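Local coordinates for jacalin-type lectin domain-containing protein (Musa acuminata, PDB 7KMU) that probably binds mannose-containing glycans as a mannose-specific, jacalin-related lectin of banana, at residues D27-N32 / I40-T45. Residues are numbered along the deposited sequence; the frame is centred on the assembly and turned at random.
Sequences DSVKIN and IEITFT. With EDO (1,2-ethanediol), chain F.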
ATOM      1  N   ASP B  27     -13.598 -16.240   4.539  1.00 10.80           N
ATOM      2  CA  ASP B  27     -14.594 -17.106   3.903  1.00 10.42           C
ATOM      3  C   ASP B  27     -15.414 -16.402   2.842  1.00 13.59           C
ATOM      4  O   ASP B  27     -15.670 -16.970   1.773  1.00 12.67           O
ATOM      5  CB  ASP B  27     -15.485 -17.764   4.969  1.00 11.59           C
ATOM      6  CG  ASP B  27     -14.664 -18.514   6.003  1.00 16.23           C
ATOM      7  OD1 ASP B  27     -13.917 -19.434   5.614  1.00 19.39           O
ATOM      8  OD2 ASP B  27     -14.734 -18.149   7.191  1.00 16.23           O
ATOM      9  N   SER B  28     -15.841 -15.173   3.141  1.00 10.52           N
ATOM     10  CA  SER B  28     -16.615 -14.393   2.193  1.00 10.13           C
ATOM     11  C   SER B  28     -16.564 -12.916   2.534  1.00 12.05           C
ATOM     12  O   SER B  28     -16.269 -12.533   3.673  1.00 10.32           O
ATOM     13  CB  SER B  28     -18.056 -14.895   2.136  1.00 13.07           C
ATOM     14  OG  SER B  28     -18.675 -14.828   3.409  1.00 15.64           O
ATOM     15  N   VAL B  29     -16.841 -12.074   1.529  1.00  9.56           N
ATOM     16  CA  VAL B  29     -16.894 -10.628   1.698  1.00  8.36           C
ATOM     17  C   VAL B  29     -18.149 -10.134   0.983  1.00 11.27           C
ATOM     18  O   VAL B  29     -18.402 -10.540  -0.149  1.00 11.55           O
ATOM     19  CB  VAL B  29     -15.617  -9.904   1.151  1.00 10.72           C
ATOM     20  CG1 VAL B  29     -15.789  -8.376   1.157  1.00 10.33           C
ATOM     21  CG2 VAL B  29     -14.374 -10.284   1.955  1.00 10.44           C
ATOM     22  N   LYS B  30     -18.888  -9.212   1.619  1.00  9.09           N
ATOM     23  CA  LYS B  30     -20.033  -8.561   0.998  1.00  9.20           C
ATOM     24  C   LYS B  30     -19.779  -7.066   1.043  1.00 12.09           C
ATOM     25  O   LYS B  30     -19.479  -6.523   2.107  1.00 11.41           O
ATOM     26  CB  LYS B  30     -21.328  -8.911   1.731  1.00 10.83           C
ATOM     27  CG  LYS B  30     -22.581  -8.277   1.101  1.00 13.34           C
ATOM     28  CD  LYS B  30     -23.863  -8.670   1.869  1.00 18.75           C
ATOM     29  CE  LYS B  30     -24.118  -7.821   3.092  1.00 32.73           C
ATOM     30  NZ  LYS B  30     -25.359  -8.240   3.795  1.00 45.83           N
ATOM     31  N   ILE B  31     -19.879  -6.394  -0.118  1.00  9.18           N
ATOM     32  CA  ILE B  31     -19.721  -4.946  -0.177  1.00  8.61           C
ATOM     33  C   ILE B  31     -21.048  -4.355  -0.600  1.00 10.81           C
ATOM     34  O   ILE B  31     -21.635  -4.838  -1.566  1.00 11.59           O
ATOM     35  CB  ILE B  31     -18.581  -4.519  -1.161  1.00 10.19           C
ATOM     36  CG1 ILE B  31     -17.194  -4.908  -0.587  1.00  9.19           C
ATOM     37  CG2 ILE B  31     -18.647  -3.009  -1.522  1.00 10.14           C
ATOM     38  CD1 ILE B  31     -15.978  -4.758  -1.580  1.00 10.88           C
ATOM     39  N   ASN B  32     -21.525  -3.331   0.115  1.00  9.10           N
ATOM     40  CA  ASN B  32     -22.728  -2.586  -0.261  1.00  8.32           C
ATOM     41  C   ASN B  32     -22.262  -1.264  -0.819  1.00 10.91           C
ATOM     42  O   ASN B  32     -21.448  -0.564  -0.190  1.00  9.91           O
ATOM     43  CB  ASN B  32     -23.667  -2.360   0.908  1.00 10.21           C
ATOM     44  CG  ASN B  32     -24.513  -3.565   1.209  1.00 17.28           C
ATOM     45  OD1 ASN B  32     -24.020  -4.598   1.668  1.00 14.75           O
ATOM     46  ND2 ASN B  32     -25.812  -3.473   0.938  1.00 14.20           N
ATOM     47  N   ILE B  40     -18.962  -2.833   4.358  1.00  8.77           N
ATOM     48  CA  ILE B  40     -18.195  -4.031   4.070  1.00  7.60           C
ATOM     49  C   ILE B  40     -18.492  -5.006   5.187  1.00 10.86           C
ATOM     50  O   ILE B  40     -18.492  -4.631   6.364  1.00 10.75           O
ATOM     51  CB  ILE B  40     -16.674  -3.778   3.826  1.00  9.65           C
ATOM     52  CG1 ILE B  40     -15.958  -5.066   3.329  1.00 10.62           C
ATOM     53  CG2 ILE B  40     -15.963  -3.158   5.056  1.00 11.15           C
ATOM     54  CD1 ILE B  40     -14.532  -4.863   2.716  1.00 14.15           C
ATOM     55  N   GLU B  41     -18.808  -6.237   4.814  1.00  9.02           N
ATOM     56  CA  GLU B  41     -19.102  -7.293   5.770  1.00  9.18           C
ATOM     57  C   GLU B  41     -18.191  -8.465   5.448  1.00 11.64           C
ATOM     58  O   GLU B  41     -18.070  -8.848   4.283  1.00 11.73           O
ATOM     59  CB  GLU B  41     -20.583  -7.684   5.668  1.00 10.83           C
ATOM     60  CG  GLU B  41     -21.003  -8.733   6.674  1.00 15.22           C
ATOM     61  CD  GLU B  41     -22.430  -9.187   6.465  1.00 28.93           C
ATOM     62  OE1 GLU B  41     -22.625 -10.233   5.810  1.00 25.18           O
ATOM     63  OE2 GLU B  41     -23.352  -8.486   6.935  1.00 28.61           O
ATOM     64  N   ILE B  42     -17.499  -9.009   6.464  1.00  8.74           N
ATOM     65  CA  ILE B  42     -16.559 -10.103   6.239  1.00  7.89           C
ATOM     66  C   ILE B  42     -16.928 -11.287   7.103  1.00  9.93           C
ATOM     67  O   ILE B  42     -17.190 -11.115   8.298  1.00 10.32           O
ATOM     68  CB  ILE B  42     -15.070  -9.688   6.511  1.00 10.47           C
ATOM     69  CG1 ILE B  42     -14.668  -8.371   5.804  1.00 11.42           C
ATOM     70  CG2 ILE B  42     -14.097 -10.803   6.141  1.00 11.29           C
ATOM     71  CD1 ILE B  42     -14.706  -7.141   6.726  1.00 13.89           C
ATOM     72  N   THR B  43     -16.952 -12.476   6.500  1.00  9.08           N
ATOM     73  CA  THR B  43     -17.117 -13.727   7.231  1.00  8.35           C
ATOM     74  C   THR B  43     -15.732 -14.369   7.194  1.00 11.49           C
ATOM     75  O   THR B  43     -15.141 -14.551   6.119  1.00 10.78           O
ATOM     76  CB  THR B  43     -18.205 -14.615   6.632  1.00 12.19           C
ATOM     77  OG1 THR B  43     -19.459 -13.962   6.800  1.00 14.91           O
ATOM     78  CG2 THR B  43     -18.276 -15.991   7.319  1.00 13.63           C
ATOM     79  N   PHE B  44     -15.187 -14.675   8.370  1.00  9.41           N
ATOM     80  CA  PHE B  44     -13.848 -15.201   8.475  1.00  9.25           C
ATOM     81  C   PHE B  44     -13.730 -16.229   9.577  1.00 11.90           C
ATOM     82  O   PHE B  44     -14.547 -16.240  10.502  1.00 11.83           O
ATOM     83  CB  PHE B  44     -12.858 -14.045   8.710  1.00 10.53           C
ATOM     84  CG  PHE B  44     -13.131 -13.265   9.970  1.00 10.74           C
ATOM     85  CD1 PHE B  44     -14.020 -12.196   9.967  1.00 12.10           C
ATOM     86  CD2 PHE B  44     -12.484 -13.588  11.161  1.00 13.85           C
ATOM     87  CE1 PHE B  44     -14.291 -11.487  11.141  1.00 13.97           C
ATOM     88  CE2 PHE B  44     -12.758 -12.881  12.334  1.00 16.01           C
ATOM     89  CZ  PHE B  44     -13.632 -11.816  12.309  1.00 13.71           C
ATOM     90  N   THR B  45     -12.667 -17.032   9.508  1.00  9.51           N
ATOM     91  CA  THR B  45     -12.401 -18.107  10.459  1.00  9.68           C
ATOM     92  C   THR B  45     -11.059 -17.912  11.143  1.00 12.92           C
ATOM     93  O   THR B  45     -10.056 -17.598  10.494  1.00 12.90           O
ATOM     94  CB  THR B  45     -12.515 -19.454   9.759  1.00 12.62           C
ATOM     95  OG1 THR B  45     -13.835 -19.585   9.225  1.00 13.68           O
ATOM     96  CG2 THR B  45     -12.255 -20.635  10.717  1.00 13.70           C
TER
HETATM   97  C1  EDO F 202     -19.772 -11.824   4.141  1.00 22.24           C
HETATM   98  O1  EDO F 202     -20.417 -11.913   5.379  1.00 25.25           O
HETATM   99  C2  EDO F 202     -20.774 -12.247   3.051  1.00 26.26           C
HETATM  100  O2  EDO F 202     -21.078 -13.635   3.154  1.00 29.76           O
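Asp27 and Ser28 both give their backbone N-H to Thr43 O, the pair of bonds that marks a classic beta bulge where strand 25-33 runs antiparallel to strand 37-46. The Asp27 N to Thr43 O bond is 2.8 Å long but bent, 140° at the hydrogen; the one from Ser28 N is straighter, 163°, and both donors come from the same face of the carbonyl plane. From the bulge the Asp27 side chain points toward the partner strand and ends at Thr45. Its CB rests 3.4 Å from Thr43 O, and CG, set beside the backbone N and anti to the carbonyl carbon (chi1 -55°), comes 3.5 Å from Thr45 OG1. At the tip, OD2 takes the Thr45 OG1 proton on its syn lone pair at 2.6 Å, the two side chains crossing at about a right angle, while OD1 turns back to a salt bridge with Arg25. Past the bulge, Lys30 and Glu41 exchange a pair of backbone hydrogen bonds. On the face that carries Ser28, Lys30, Glu41 and Thr43, Lys30 NZ and Glu41 OE2 form a long salt bridge of 3.7 Å. An ethanediol, probably from the crystallisation liquor, lies over the same face: its O2 hydrogen-bonds Ser28 OG and its O1 gives a proton to Glu41 OE1, 2.8 Å away. On the other face Val29 CG1 meets Ile40 CG1 at 4.0 Å, and Ile31 lies alongside Ile40, pointing the same way. Phe101 of strand 100-104, in another sheet, packs on Val29 and Ile31. The contact thus forms the central hairpin of one four-stranded antiparallel sheet in the beta-prism fold of jacalin-related lectins.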